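Nucleocapsid (Crimean-congo hemorrhagic fever virus, PDB 4AKL) binds single- and double-stranded RNA, probably packages the viral genome, and probably also cuts double-stranded DNA without sequence specificity. Local coordinates at residues A[15-18]-A[19-23]; A[74-77]-A[78-82]. One frame throughout, in Å; residues are numbered along the deposited sequence.

Contact 1: A[15-18]-A[19-23]; sequences KWFE and EFKKG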
ATOM      1  N   LYS A  15     -28.146  -8.039  -0.791  1.00 60.84           N
ATOM      2  CA  LYS A  15     -29.413  -7.925  -1.528  1.00 63.01           C
ATOM      3  C   LYS A  15     -29.295  -6.930  -2.672  1.00 61.13           C
ATOM      4  O   LYS A  15     -29.786  -7.197  -3.776  1.00 61.75           O
ATOM      5  CB  LYS A  15     -30.565  -7.552  -0.594  1.00 65.16           C
ATOM      6  CG  LYS A  15     -31.020  -8.702   0.268  1.00 68.70           C
ATOM      7  CD  LYS A  15     -32.379  -8.390   0.903  1.00 72.56           C
ATOM      8  CE  LYS A  15     -32.969  -9.598   1.597  1.00 75.55           C
ATOM      9  NZ  LYS A  15     -34.413  -9.429   1.864  1.00 79.36           N
ATOM     10  N   TRP A  16     -28.624  -5.793  -2.416  1.00 58.95           N
ATOM     11  CA  TRP A  16     -28.407  -4.822  -3.456  1.00 57.15           C
ATOM     12  C   TRP A  16     -27.662  -5.506  -4.615  1.00 56.19           C
ATOM     13  O   TRP A  16     -28.006  -5.328  -5.777  1.00 56.08           O
ATOM     14  CB  TRP A  16     -27.617  -3.621  -2.909  1.00 55.35           C
ATOM     15  CG  TRP A  16     -27.451  -2.547  -3.869  1.00 53.02           C
ATOM     16  CD1 TRP A  16     -28.194  -1.426  -3.959  1.00 52.99           C
ATOM     17  CD2 TRP A  16     -26.455  -2.466  -4.896  1.00 51.78           C
ATOM     18  NE1 TRP A  16     -27.730  -0.632  -4.993  1.00 52.22           N
ATOM     19  CE2 TRP A  16     -26.668  -1.260  -5.588  1.00 50.80           C
ATOM     20  CE3 TRP A  16     -25.403  -3.306  -5.306  1.00 50.44           C
ATOM     21  CZ2 TRP A  16     -25.876  -0.870  -6.655  1.00 49.33           C
ATOM     22  CZ3 TRP A  16     -24.637  -2.932  -6.357  1.00 48.74           C
ATOM     23  CH2 TRP A  16     -24.864  -1.717  -7.029  1.00 48.17           C
ATOM     24  N   PHE A  17     -26.649  -6.291  -4.278  1.00 55.36           N
ATOM     25  CA  PHE A  17     -25.854  -6.982  -5.286  1.00 54.85           C
ATOM     26  C   PHE A  17     -26.613  -8.077  -6.081  1.00 57.53           C
ATOM     27  O   PHE A  17     -26.370  -8.224  -7.281  1.00 56.82           O
ATOM     28  CB  PHE A  17     -24.632  -7.614  -4.642  1.00 53.56           C
ATOM     29  CG  PHE A  17     -23.791  -8.391  -5.592  1.00 52.66           C
ATOM     30  CD1 PHE A  17     -23.055  -7.746  -6.545  1.00 50.79           C
ATOM     31  CD2 PHE A  17     -23.739  -9.792  -5.531  1.00 55.10           C
ATOM     32  CE1 PHE A  17     -22.266  -8.460  -7.433  1.00 51.17           C
ATOM     33  CE2 PHE A  17     -22.963 -10.520  -6.406  1.00 54.19           C
ATOM     34  CZ  PHE A  17     -22.215  -9.843  -7.363  1.00 53.27           C
ATOM     35  N   GLU A  18     -27.496  -8.839  -5.430  1.00 60.70           N
ATOM     36  CA  GLU A  18     -28.169  -9.955  -6.142  1.00 63.79           C
ATOM     37  C   GLU A  18     -29.031  -9.419  -7.269  1.00 64.76           C
ATOM     38  O   GLU A  18     -28.964  -9.928  -8.402  1.00 65.52           O
ATOM     39  CB  GLU A  18     -28.991 -10.839  -5.202  1.00 66.65           C
ATOM     40  CG  GLU A  18     -28.169 -11.829  -4.403  1.00 68.07           C
ATOM     41  CD  GLU A  18     -27.419 -12.848  -5.279  1.00 69.51           C
ATOM     42  OE1 GLU A  18     -28.065 -13.585  -6.080  1.00 73.07           O
ATOM     43  OE2 GLU A  18     -26.183 -12.919  -5.161  1.00 69.07           O
ATOM     44  N   GLU A  19     -29.838  -8.409  -6.936  1.00 65.43           N
ATOM     45  CA  GLU A  19     -30.603  -7.606  -7.897  1.00 66.13           C
ATOM     46  C   GLU A  19     -29.728  -7.213  -9.083  1.00 63.86           C
ATOM     47  O   GLU A  19     -30.017  -7.524 -10.239  1.00 64.54           O
ATOM     48  CB  GLU A  19     -31.085  -6.301  -7.200  1.00 66.19           C
ATOM     49  CG  GLU A  19     -31.729  -5.246  -8.135  1.00 67.30           C
ATOM     50  CD  GLU A  19     -31.049  -3.839  -8.117  1.00 66.61           C
ATOM     51  OE1 GLU A  19     -29.816  -3.681  -7.728  1.00 64.62           O
ATOM     52  OE2 GLU A  19     -31.781  -2.875  -8.519  1.00 68.36           O
ATOM     53  N   PHE A  20     -28.644  -6.529  -8.760  1.00 61.23           N
ATOM     54  CA  PHE A  20     -27.763  -5.951  -9.745  1.00 59.17           C
ATOM     55  C   PHE A  20     -27.136  -7.015 -10.642  1.00 59.70           C
ATOM     56  O   PHE A  20     -27.048  -6.818 -11.847  1.00 59.52           O
ATOM     57  CB  PHE A  20     -26.657  -5.149  -9.033  1.00 56.50           C
ATOM     58  CG  PHE A  20     -25.862  -4.294  -9.945  1.00 53.58           C
ATOM     59  CD1 PHE A  20     -24.819  -4.820 -10.667  1.00 52.06           C
ATOM     60  CD2 PHE A  20     -26.167  -2.954 -10.110  1.00 52.62           C
ATOM     61  CE1 PHE A  20     -24.070  -4.011 -11.541  1.00 50.89           C
ATOM     62  CE2 PHE A  20     -25.404  -2.141 -10.994  1.00 50.91           C
ATOM     63  CZ  PHE A  20     -24.371  -2.670 -11.692  1.00 48.80           C
ATOM     64  N   LYS A  21     -26.693  -8.123 -10.038  1.00 60.66           N
ATOM     65  CA  LYS A  21     -26.060  -9.227 -10.766  1.00 61.51           C
ATOM     66  C   LYS A  21     -27.019  -9.798 -11.783  1.00 63.94           C
ATOM     67  O   LYS A  21     -26.649 -10.027 -12.936  1.00 63.56           O
ATOM     68  CB  LYS A  21     -25.637 -10.357  -9.824  1.00 62.37           C
ATOM     69  CG  LYS A  21     -25.106 -11.612 -10.561  1.00 63.72           C
ATOM     70  CD  LYS A  21     -24.897 -12.779  -9.624  1.00 66.14           C
ATOM     71  CE  LYS A  21     -24.830 -14.112 -10.402  1.00 68.34           C
ATOM     72  NZ  LYS A  21     -24.709 -15.274  -9.477  1.00 70.35           N
ATOM     73  N   LYS A  22     -28.244 -10.039 -11.317  1.00 66.53           N
ATOM     74  CA  LYS A  22     -29.303 -10.554 -12.151  1.00 69.51           C
ATOM     75  C   LYS A  22     -29.606  -9.539 -13.244  1.00 69.07           C
ATOM     76  O   LYS A  22     -29.698  -9.895 -14.410  1.00 69.81           O
ATOM     77  CB  LYS A  22     -30.583 -10.878 -11.312  1.00 72.28           C
ATOM     78  CG  LYS A  22     -31.769  -9.865 -11.430  1.00 73.80           C
ATOM     79  CD  LYS A  22     -32.955 -10.244 -10.556  1.00 76.65           C
ATOM     80  CE  LYS A  22     -34.228 -10.021 -11.333  1.00 79.38           C
ATOM     81  NZ  LYS A  22     -34.427 -11.141 -12.324  1.00 81.39           N
ATOM     82  N   GLY A  23     -29.746  -8.271 -12.842  1.00 67.96           N
ATOM     83  CA  GLY A  23     -30.138  -7.212 -13.746  1.00 67.56           C
ATOM     84  C   GLY A  23     -29.155  -7.051 -14.885  1.00 65.80           C
ATOM     85  O   GLY A  23     -29.576  -6.931 -16.042  1.00 66.63           O
TER

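Contact 2: A[74-77]-A[78-82]; sequences CAPI and YECAW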
ATOM      1  N   CYS A  74     -13.752  -5.298 -16.147  1.00 39.88           N
ATOM      2  CA  CYS A  74     -13.390  -6.279 -15.147  1.00 40.11           C
ATOM      3  C   CYS A  74     -13.350  -5.725 -13.756  1.00 38.54           C
ATOM      4  O   CYS A  74     -12.700  -6.328 -12.891  1.00 39.03           O
ATOM      5  CB  CYS A  74     -12.072  -6.936 -15.541  1.00 40.37           C
ATOM      6  SG  CYS A  74     -10.769  -5.901 -15.471  1.00 43.36           S
ATOM      7  N   ALA A  75     -14.045  -4.598 -13.507  1.00 37.00           N
ATOM      8  CA  ALA A  75     -14.192  -4.082 -12.140  1.00 35.96           C
ATOM      9  C   ALA A  75     -14.957  -5.114 -11.270  1.00 36.31           C
ATOM     10  O   ALA A  75     -15.917  -5.712 -11.742  1.00 37.26           O
ATOM     11  CB  ALA A  75     -14.914  -2.733 -12.112  1.00 35.86           C
ATOM     12  N   PRO A  76     -14.485  -5.349 -10.027  1.00 35.27           N
ATOM     13  CA  PRO A  76     -15.141  -6.215  -9.044  1.00 36.26           C
ATOM     14  C   PRO A  76     -16.298  -5.471  -8.479  1.00 36.07           C
ATOM     15  O   PRO A  76     -16.163  -4.724  -7.488  1.00 35.37           O
ATOM     16  CB  PRO A  76     -14.050  -6.483  -8.015  1.00 35.44           C
ATOM     17  CG  PRO A  76     -13.217  -5.361  -8.078  1.00 34.97           C
ATOM     18  CD  PRO A  76     -13.224  -4.839  -9.497  1.00 34.09           C
ATOM     19  N   ILE A  77     -17.442  -5.670  -9.114  1.00 37.28           N
ATOM     20  CA  ILE A  77     -18.664  -4.905  -8.777  1.00 37.86           C
ATOM     21  C   ILE A  77     -19.049  -4.880  -7.315  1.00 38.22           C
ATOM     22  O   ILE A  77     -19.372  -3.803  -6.753  1.00 37.38           O
ATOM     23  CB  ILE A  77     -19.852  -5.387  -9.562  1.00 39.05           C
ATOM     24  CG1 ILE A  77     -19.629  -5.092 -11.051  1.00 38.08           C
ATOM     25  CG2 ILE A  77     -21.096  -4.669  -9.097  1.00 39.86           C
ATOM     26  CD1 ILE A  77     -19.469  -3.565 -11.396  1.00 34.38           C
ATOM     27  N   TYR A  78     -18.995  -6.038  -6.693  1.00 39.39           N
ATOM     28  CA  TYR A  78     -19.469  -6.182  -5.303  1.00 40.44           C
ATOM     29  C   TYR A  78     -18.658  -5.300  -4.390  1.00 38.78           C
ATOM     30  O   TYR A  78     -19.204  -4.537  -3.608  1.00 39.02           O
ATOM     31  CB  TYR A  78     -19.354  -7.635  -4.837  1.00 41.91           C
ATOM     32  CG  TYR A  78     -19.895  -7.878  -3.453  1.00 43.61           C
ATOM     33  CD1 TYR A  78     -21.213  -8.173  -3.265  1.00 45.62           C
ATOM     34  CD2 TYR A  78     -19.065  -7.795  -2.312  1.00 43.69           C
ATOM     35  CE1 TYR A  78     -21.727  -8.401  -2.014  1.00 47.99           C
ATOM     36  CE2 TYR A  78     -19.584  -8.017  -1.020  1.00 44.27           C
ATOM     37  CZ  TYR A  78     -20.905  -8.317  -0.884  1.00 47.31           C
ATOM     38  OH  TYR A  78     -21.443  -8.549   0.355  1.00 48.95           O
ATOM     39  N   GLU A  79     -17.347  -5.387  -4.514  1.00 37.32           N
ATOM     40  CA  GLU A  79     -16.476  -4.680  -3.584  1.00 36.30           C
ATOM     41  C   GLU A  79     -16.420  -3.197  -3.903  1.00 35.30           C
ATOM     42  O   GLU A  79     -16.397  -2.385  -2.968  1.00 34.57           O
ATOM     43  CB  GLU A  79     -15.090  -5.306  -3.554  1.00 35.73           C
ATOM     44  CG  GLU A  79     -15.072  -6.668  -2.919  1.00 37.55           C
ATOM     45  CD  GLU A  79     -15.573  -7.837  -3.817  1.00 40.05           C
ATOM     46  OE1 GLU A  79     -15.620  -7.684  -5.058  1.00 38.49           O
ATOM     47  OE2 GLU A  79     -15.913  -8.927  -3.241  1.00 41.70           O
ATOM     48  N   CYS A  80     -16.425  -2.845  -5.209  1.00 34.61           N
ATOM     49  CA  CYS A  80     -16.476  -1.435  -5.630  1.00 34.06           C
ATOM     50  C   CYS A  80     -17.775  -0.808  -5.124  1.00 34.70           C
ATOM     51  O   CYS A  80     -17.770   0.313  -4.597  1.00 34.08           O
ATOM     52  CB  CYS A  80     -16.380  -1.312  -7.163  1.00 33.48           C
ATOM     53  SG  CYS A  80     -14.786  -1.796  -7.847  1.00 33.40           S
ATOM     54  N   ALA A  81     -18.890  -1.524  -5.263  1.00 35.94           N
ATOM     55  CA  ALA A  81     -20.164  -0.995  -4.750  1.00 36.79           C
ATOM     56  C   ALA A  81     -20.090  -0.832  -3.229  1.00 37.39           C
ATOM     57  O   ALA A  81     -20.553   0.174  -2.679  1.00 37.90           O
ATOM     58  CB  ALA A  81     -21.299  -1.850  -5.136  1.00 38.55           C
ATOM     59  N   TRP A  82     -19.522  -1.812  -2.536  1.00 37.58           N
ATOM     60  CA  TRP A  82     -19.368  -1.698  -1.085  1.00 37.73           C
ATOM     61  C   TRP A  82     -18.501  -0.470  -0.687  1.00 35.98           C
ATOM     62  O   TRP A  82     -18.849   0.275   0.242  1.00 36.14           O
ATOM     63  CB  TRP A  82     -18.765  -2.990  -0.533  1.00 38.27           C
ATOM     64  CG  TRP A  82     -18.393  -2.986   0.948  1.00 38.36           C
ATOM     65  CD1 TRP A  82     -17.131  -2.982   1.459  1.00 36.82           C
ATOM     66  CD2 TRP A  82     -19.282  -3.018   2.081  1.00 40.96           C
ATOM     67  NE1 TRP A  82     -17.160  -3.008   2.820  1.00 38.17           N
ATOM     68  CE2 TRP A  82     -18.466  -3.032   3.245  1.00 40.55           C
ATOM     69  CE3 TRP A  82     -20.686  -3.041   2.231  1.00 43.39           C
ATOM     70  CZ2 TRP A  82     -19.003  -3.040   4.548  1.00 41.49           C
ATOM     71  CZ3 TRP A  82     -21.219  -3.061   3.513  1.00 43.91           C
ATOM     72  CH2 TRP A  82     -20.381  -3.063   4.657  1.00 43.97           C
TER

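Contact 1: A[15-18]-A[19-23]
Glu-19 folds its carboxylate back along the helix toward the preceding turn, where OE1 comes within 3.1 Å of Trp-16 O. Both atoms are acceptors, so nothing bonds them directly. The backbone bond from Glu-19 N to Lys-15 O is long and weak.

One residue on, Phe-20 turns to the protein side and lies alongside Trp-16, the two side chains pointing the same way. Both rings swing out with CG anti to the backbone N (chi1 -175° for Trp-16 and -168° for Phe-20), and the planes end up close to parallel, 15° apart. They are slid so far past each other that they barely overlap, with 5.1 Å between the phenyl centroid and that of the six-membered indole ring. What touches is the far corner of the indole: Trp-16 CH2 sits 3.6 Å from Phe-20 CD2, while Phe-20 CB lies over an indole face. This is i to i+4 packing on the amphipathic helix 10-24, whose inner side leans on helix 77-83. Their backbones are joined by the bond from Phe-20 N to Trp-16 O.

Lys-21 follows, next to Phe-17. Its CB rests 4.2 Å above one face of the Phe-17 ring, toward the rim, and its N makes a 2.8 Å bond to Phe-17 O. The rest of the chain runs out extended to a weak hydrogen bond between NZ and Tyr-34 OH; Glu-18 OE1 stays 5.1 Å from Lys-21 NZ, a distance at which opposite charges would probably still attract.

Lys-22 N closes the next turn on Glu-18 O at 3.0 Å, and its chain runs outward beyond CB on the exposed side.

Contact 2: A[74-77]-A[78-82]
Ala-81 N bonds to Ile-77 O at 2.8 Å, the shortest polar bond here, and Ala-81 CB lies 3.2 Å from Ile-77 O. One residue earlier, Pro-76 O accepts the first i to i+4 backbone bond of helix 77-83, from Cys-80 N at 3.0 Å, with an N-H...O angle of 169°. Cys-80 SG lies 3.3 Å from the same oxygen. With SG anti to its own carbonyl carbon (chi1 -67°), Cys-80 sends the sulfur back toward the proline ring, where it meets Pro-76 CD at 3.8 Å and CG only slightly farther off. The methyl of Ala-75 comes up to SG more loosely.

Pro-76 occupies the N-cap position of helix 77-83, the point where the loop after helix 56-71 turns into the helix. It has no side-chain acceptor to offer the first-turn amides; its carbonyl takes the ordinary i to i+4 bond.

Glu-79 bends at chi2 (78°) and curls back to the N-cap residue, bringing OE1 to 3.6 Å from Pro-76 CB. Its carboxylate is buried but well supplied with partners: OE1 is hydrogen-bonded with Ser-33 OG, and OE2 with the side-chain amides of Asn-142 and Asn-144. Tyr-78 points off another side of the helix, its OH hydrogen-bonded with Asn-14 OD1 on helix 10-24.

A carboxylate buried beside a helix N-terminus and held by three outside hydrogen-bonding groups would probably be favoured in its ionised form, with the helix dipole adding to that stabilisation.

Overall arrangement
Both contacts lie within one continuous stretch of chain: contact 1 is all helix, while contact 2 runs from a loop into a helix. Residues 15-23 lie near the surface, about 30 Å from their centre to that of the chain, with charged residues outward and aromatics inward; every touching residue of 74-82 is buried, its centre about 19 Å away. The two meet directly, Phe-17 CG lying 3.5 Å from Tyr-78 CD1 in an edge-to-face ring pair, with Trp-16 on Ala-81 and Phe-20 on Ile-77 beside it. Contact 1 is thus aromatic packing within an outer helix, while contact 2 is a helix start where a proline at the N-cap position, a thiol and a buried carboxylate come together.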